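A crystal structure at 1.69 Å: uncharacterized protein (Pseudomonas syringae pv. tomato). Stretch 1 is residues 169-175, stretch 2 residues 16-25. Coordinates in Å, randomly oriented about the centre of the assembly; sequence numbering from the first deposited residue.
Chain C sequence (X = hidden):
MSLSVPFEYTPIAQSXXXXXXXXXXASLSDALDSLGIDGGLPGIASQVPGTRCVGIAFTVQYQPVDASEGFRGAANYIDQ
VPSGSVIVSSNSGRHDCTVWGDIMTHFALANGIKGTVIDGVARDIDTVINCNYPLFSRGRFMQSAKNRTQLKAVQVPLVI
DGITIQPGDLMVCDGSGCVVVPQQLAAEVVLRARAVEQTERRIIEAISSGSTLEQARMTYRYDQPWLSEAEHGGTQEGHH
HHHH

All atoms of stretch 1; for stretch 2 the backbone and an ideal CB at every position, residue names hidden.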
# COMPACT_ATOMS: atom_id res chain seq x y z
N ASP C 169 -21.94 -4.38 -16.42
CA ASP C 169 -21.93 -5.01 -15.08
C ASP C 169 -21.88 -3.94 -13.96
O ASP C 169 -21.41 -2.82 -14.14
CB ASP C 169 -20.75 -5.99 -14.95
CG ASP C 169 -21.01 -7.34 -15.64
OD1 ASP C 169 -22.14 -7.65 -16.08
OD2 ASP C 169 -20.04 -8.14 -15.69
N LEU C 170 -22.38 -4.31 -12.80
CA LEU C 170 -22.37 -3.40 -11.68
C LEU C 170 -21.02 -3.48 -10.93
O LEU C 170 -20.67 -4.55 -10.42
CB LEU C 170 -23.54 -3.74 -10.77
CG LEU C 170 -23.56 -3.04 -9.40
CD1 LEU C 170 -23.72 -1.54 -9.58
CD2 LEU C 170 -24.68 -3.63 -8.55
N MSE C 171 -20.32 -2.35 -10.82
CA MSE C 171 -18.98 -2.32 -10.15
C MSE C 171 -19.13 -1.59 -8.84
O MSE C 171 -19.69 -0.45 -8.81
CB MSE C 171 -17.96 -1.53 -10.98
CG MSE C 171 -17.71 -2.08 -12.37
SE MSE C 171 -17.01 -3.92 -12.36
CE MSE C 171 -15.38 -3.69 -11.30
N VAL C 172 -18.65 -2.20 -7.76
CA VAL C 172 -18.67 -1.54 -6.44
C VAL C 172 -17.28 -1.73 -5.86
O VAL C 172 -16.73 -2.86 -5.87
CB VAL C 172 -19.73 -2.08 -5.49
CG1 VAL C 172 -19.69 -1.27 -4.14
CG2 VAL C 172 -21.14 -2.00 -6.14
N CYS C 173 -16.67 -0.60 -5.47
CA CYS C 173 -15.29 -0.60 -5.01
C CYS C 173 -15.18 0.26 -3.78
O CYS C 173 -15.78 1.33 -3.73
CB CYS C 173 -14.37 -0.01 -6.08
SG CYS C 173 -14.57 -0.76 -7.70
N ASP C 174 -14.37 -0.19 -2.82
CA ASP C 174 -14.06 0.58 -1.61
C ASP C 174 -12.68 0.22 -1.07
O ASP C 174 -11.84 -0.34 -1.80
CB ASP C 174 -15.18 0.42 -0.55
CG ASP C 174 -15.40 -1.03 -0.09
OD1 ASP C 174 -14.51 -1.91 -0.25
OD2 ASP C 174 -16.49 -1.30 0.46
N GLY C 175 -12.43 0.53 0.20
CA GLY C 175 -11.11 0.24 0.80
C GLY C 175 -10.69 -1.22 0.76
O GLY C 175 -9.48 -1.54 0.75
N UNK C 16 -31.44 0.73 -7.75
CA UNK C 16 -30.51 -0.35 -7.38
C UNK C 16 -29.12 0.24 -7.18
O UNK C 16 -28.43 -0.09 -6.21
CB UNK C 16 -30.48 -1.45 -8.45
N UNK C 17 -28.72 1.16 -8.06
CA UNK C 17 -27.45 1.88 -7.91
C UNK C 17 -27.45 2.75 -6.65
O UNK C 17 -26.46 2.79 -5.92
CB UNK C 17 -27.18 2.75 -9.14
N UNK C 18 -28.58 3.41 -6.38
CA UNK C 18 -28.65 4.28 -5.21
C UNK C 18 -28.47 3.50 -3.92
O UNK C 18 -27.72 3.92 -3.03
CB UNK C 18 -29.98 5.03 -5.18
N UNK C 19 -29.11 2.33 -3.84
CA UNK C 19 -28.98 1.43 -2.70
C UNK C 19 -27.53 1.06 -2.38
O UNK C 19 -27.19 0.94 -1.21
CB UNK C 19 -29.78 0.15 -2.96
N UNK C 20 -26.71 0.90 -3.42
CA UNK C 20 -25.28 0.55 -3.27
C UNK C 20 -24.41 1.62 -2.61
O UNK C 20 -23.26 1.36 -2.23
CB UNK C 20 -24.69 0.24 -4.65
N UNK C 21 -24.96 2.82 -2.46
CA UNK C 21 -24.36 3.89 -1.65
C UNK C 21 -24.12 3.45 -0.21
O UNK C 21 -23.22 3.97 0.45
CB UNK C 21 -25.26 5.13 -1.67
N UNK C 22 -24.95 2.54 0.28
CA UNK C 22 -24.88 2.08 1.67
C UNK C 22 -24.50 0.61 1.79
O UNK C 22 -24.73 -0.01 2.84
CB UNK C 22 -26.22 2.31 2.36
N UNK C 23 -23.91 0.06 0.72
CA UNK C 23 -23.46 -1.32 0.74
C UNK C 23 -21.95 -1.40 0.58
O UNK C 23 -21.38 -0.72 -0.26
CB UNK C 23 -24.15 -2.12 -0.36
N UNK C 24 -21.34 -2.26 1.39
CA UNK C 24 -19.90 -2.51 1.37
C UNK C 24 -19.61 -3.63 0.37
O UNK C 24 -20.48 -4.48 0.10
CB UNK C 24 -19.38 -2.87 2.76
N UNK C 25 -18.38 -3.64 -0.15
CA UNK C 25 -17.95 -4.77 -1.00
C UNK C 25 -18.15 -6.12 -0.34
O UNK C 25 -18.46 -7.10 -1.04
CB UNK C 25 -16.47 -4.61 -1.37

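Stretch 1 offers a strand, 170-174, in which Leu 170, Val 172 and Asp 174 point CA-to-CB toward stretch 2 while the CA-to-CB bond of Cys 173 points away. The partner therefore meets two apolar side chains followed by a carboxylate.

Position 16 is helical (phi/psi -67/-42), and its CB points sideways with nothing of stretch 1 within 5.5 Å. The backbone favours helix-compatible residues without choosing among them; the deposited residue is Val 16, chi1 t, whose CG1 comes no nearer than 4.8 Å to CD2 of Leu 170.

Position 17, also helical, again has a sideways CB with no neighbour in that radius, yet its CA lies 8.2 Å from the CA of Leu 170. A long apolar side chain, leucine, isoleucine or methionine, could bridge the gap. It is Leu 17, chi1 m and chi2 t, whose CD2 comes to 3.5 Å from CD1 of Leu 170, so the tip makes a contact that the CB direction alone would not predict.

Positions 18 and 19 keep helical angles, but their side chains are out of reach, so stretch 1 sets no preference. They are Asp 18 and Glu 19.

Position 20 is more informative. Its CB points toward the strand, and the ideal CB is 4.5 Å from Val 172 CG2 and 5.3 Å from Leu 170 CD1. Such an apolar setting suits a small or medium side chain such as alanine, cysteine or valine, with no charge or polar side-chain group nearby to pair with. The residue is Cys 20, chi1 m; its SG is 4.0 Å from Leu 170 CD2 and 4.1 Å from Val 172 CG2, touching both of the apolar side chains that the strand points toward stretch 2.

Positions 21 and 22 find nothing of stretch 1 near their ideal CB atoms, the first pointing away and the second out of reach, and polar residues are as acceptable as others. They are Glu 21 and His 22.

At 23 the backbone is extended (-117/136) and CB points sideways, leaving the choice loose. The residue is Leu 23, whose side chain comes no closer than 5.9 Å, CB to Val 172 CG1; its contact is through the backbone, O lying 4.3 Å from Val 172 CG1.

Position 24 points away overall, although its ideal CB is 4.0 Å from Asp 174 OD2. A basic or neutral polar group might be expected beside that carboxylate. The residue is Asp 24, and its OD2 is 4.5 Å from Asp 174 OD2, two like charges close together. A water donates to both, its O at 2.6 Å from Asp 174 OD2 and 3.3 Å from Asp 24 OD2, giving the two acceptors a shared donor.

Position 25, helical (-53/-36), points toward Asp 174, with OD1 only 3.5 Å from the ideal CB. A short donor, serine or threonine, fits best. Thr 25, chi1 p, donates from OG1 to Asp 174 OD1 at 2.7 Å, while its N donates to Asp 174 OD2 at 3.1 Å and 178°, so both carboxylate oxygens are engaged. Its CG2 packs 3.4 Å from Val 172 O.

Stretch 2, residues 16-25: VLDECEHLDT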
# COMPACT_ATOMS: atom_id res chain seq x y z
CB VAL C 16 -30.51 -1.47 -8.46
CG1 VAL C 16 -29.36 -2.48 -8.26
CG2 VAL C 16 -31.86 -2.21 -8.48
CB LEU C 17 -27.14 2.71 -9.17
CG LEU C 17 -26.95 1.90 -10.45
CD1 LEU C 17 -27.32 2.68 -11.73
CD2 LEU C 17 -25.53 1.34 -10.58
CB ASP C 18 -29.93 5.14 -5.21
CG ASP C 18 -29.98 6.10 -6.39
OD1 ASP C 18 -28.90 6.56 -6.82
OD2 ASP C 18 -31.08 6.39 -6.91
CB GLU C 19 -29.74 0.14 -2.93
CG GLU C 19 -31.24 0.31 -2.99
CD GLU C 19 -31.95 -1.02 -2.94
OE1 GLU C 19 -32.18 -1.51 -1.82
OE2 GLU C 19 -32.25 -1.58 -4.02
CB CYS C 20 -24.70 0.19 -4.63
SG CYS C 20 -25.07 -1.49 -5.14
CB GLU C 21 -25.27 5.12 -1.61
CG GLU C 21 -25.12 6.10 -2.76
CD GLU C 21 -26.09 7.28 -2.67
OE1 GLU C 21 -26.44 7.71 -1.53
OE2 GLU C 21 -26.50 7.78 -3.74
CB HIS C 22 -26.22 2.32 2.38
CG HIS C 22 -26.76 3.71 2.21
ND1 HIS C 22 -26.41 4.75 3.04
CD2 HIS C 22 -27.61 4.22 1.29
CE1 HIS C 22 -27.04 5.85 2.65
NE2 HIS C 22 -27.77 5.55 1.59
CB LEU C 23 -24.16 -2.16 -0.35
CG LEU C 23 -25.67 -2.35 -0.23
CD1 LEU C 23 -26.26 -3.11 -1.43
CD2 LEU C 23 -26.11 -3.02 1.11
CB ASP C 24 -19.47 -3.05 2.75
CG ASP C 24 -19.61 -2.03 3.87
OD1 ASP C 24 -19.67 -2.46 5.03
OD2 ASP C 24 -19.62 -0.81 3.60
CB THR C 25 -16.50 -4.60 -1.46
OG1 THR C 25 -15.68 -4.29 -0.33
CG2 THR C 25 -16.40 -3.45 -2.50
O HOH W 1 -18.17 0.65 1.07
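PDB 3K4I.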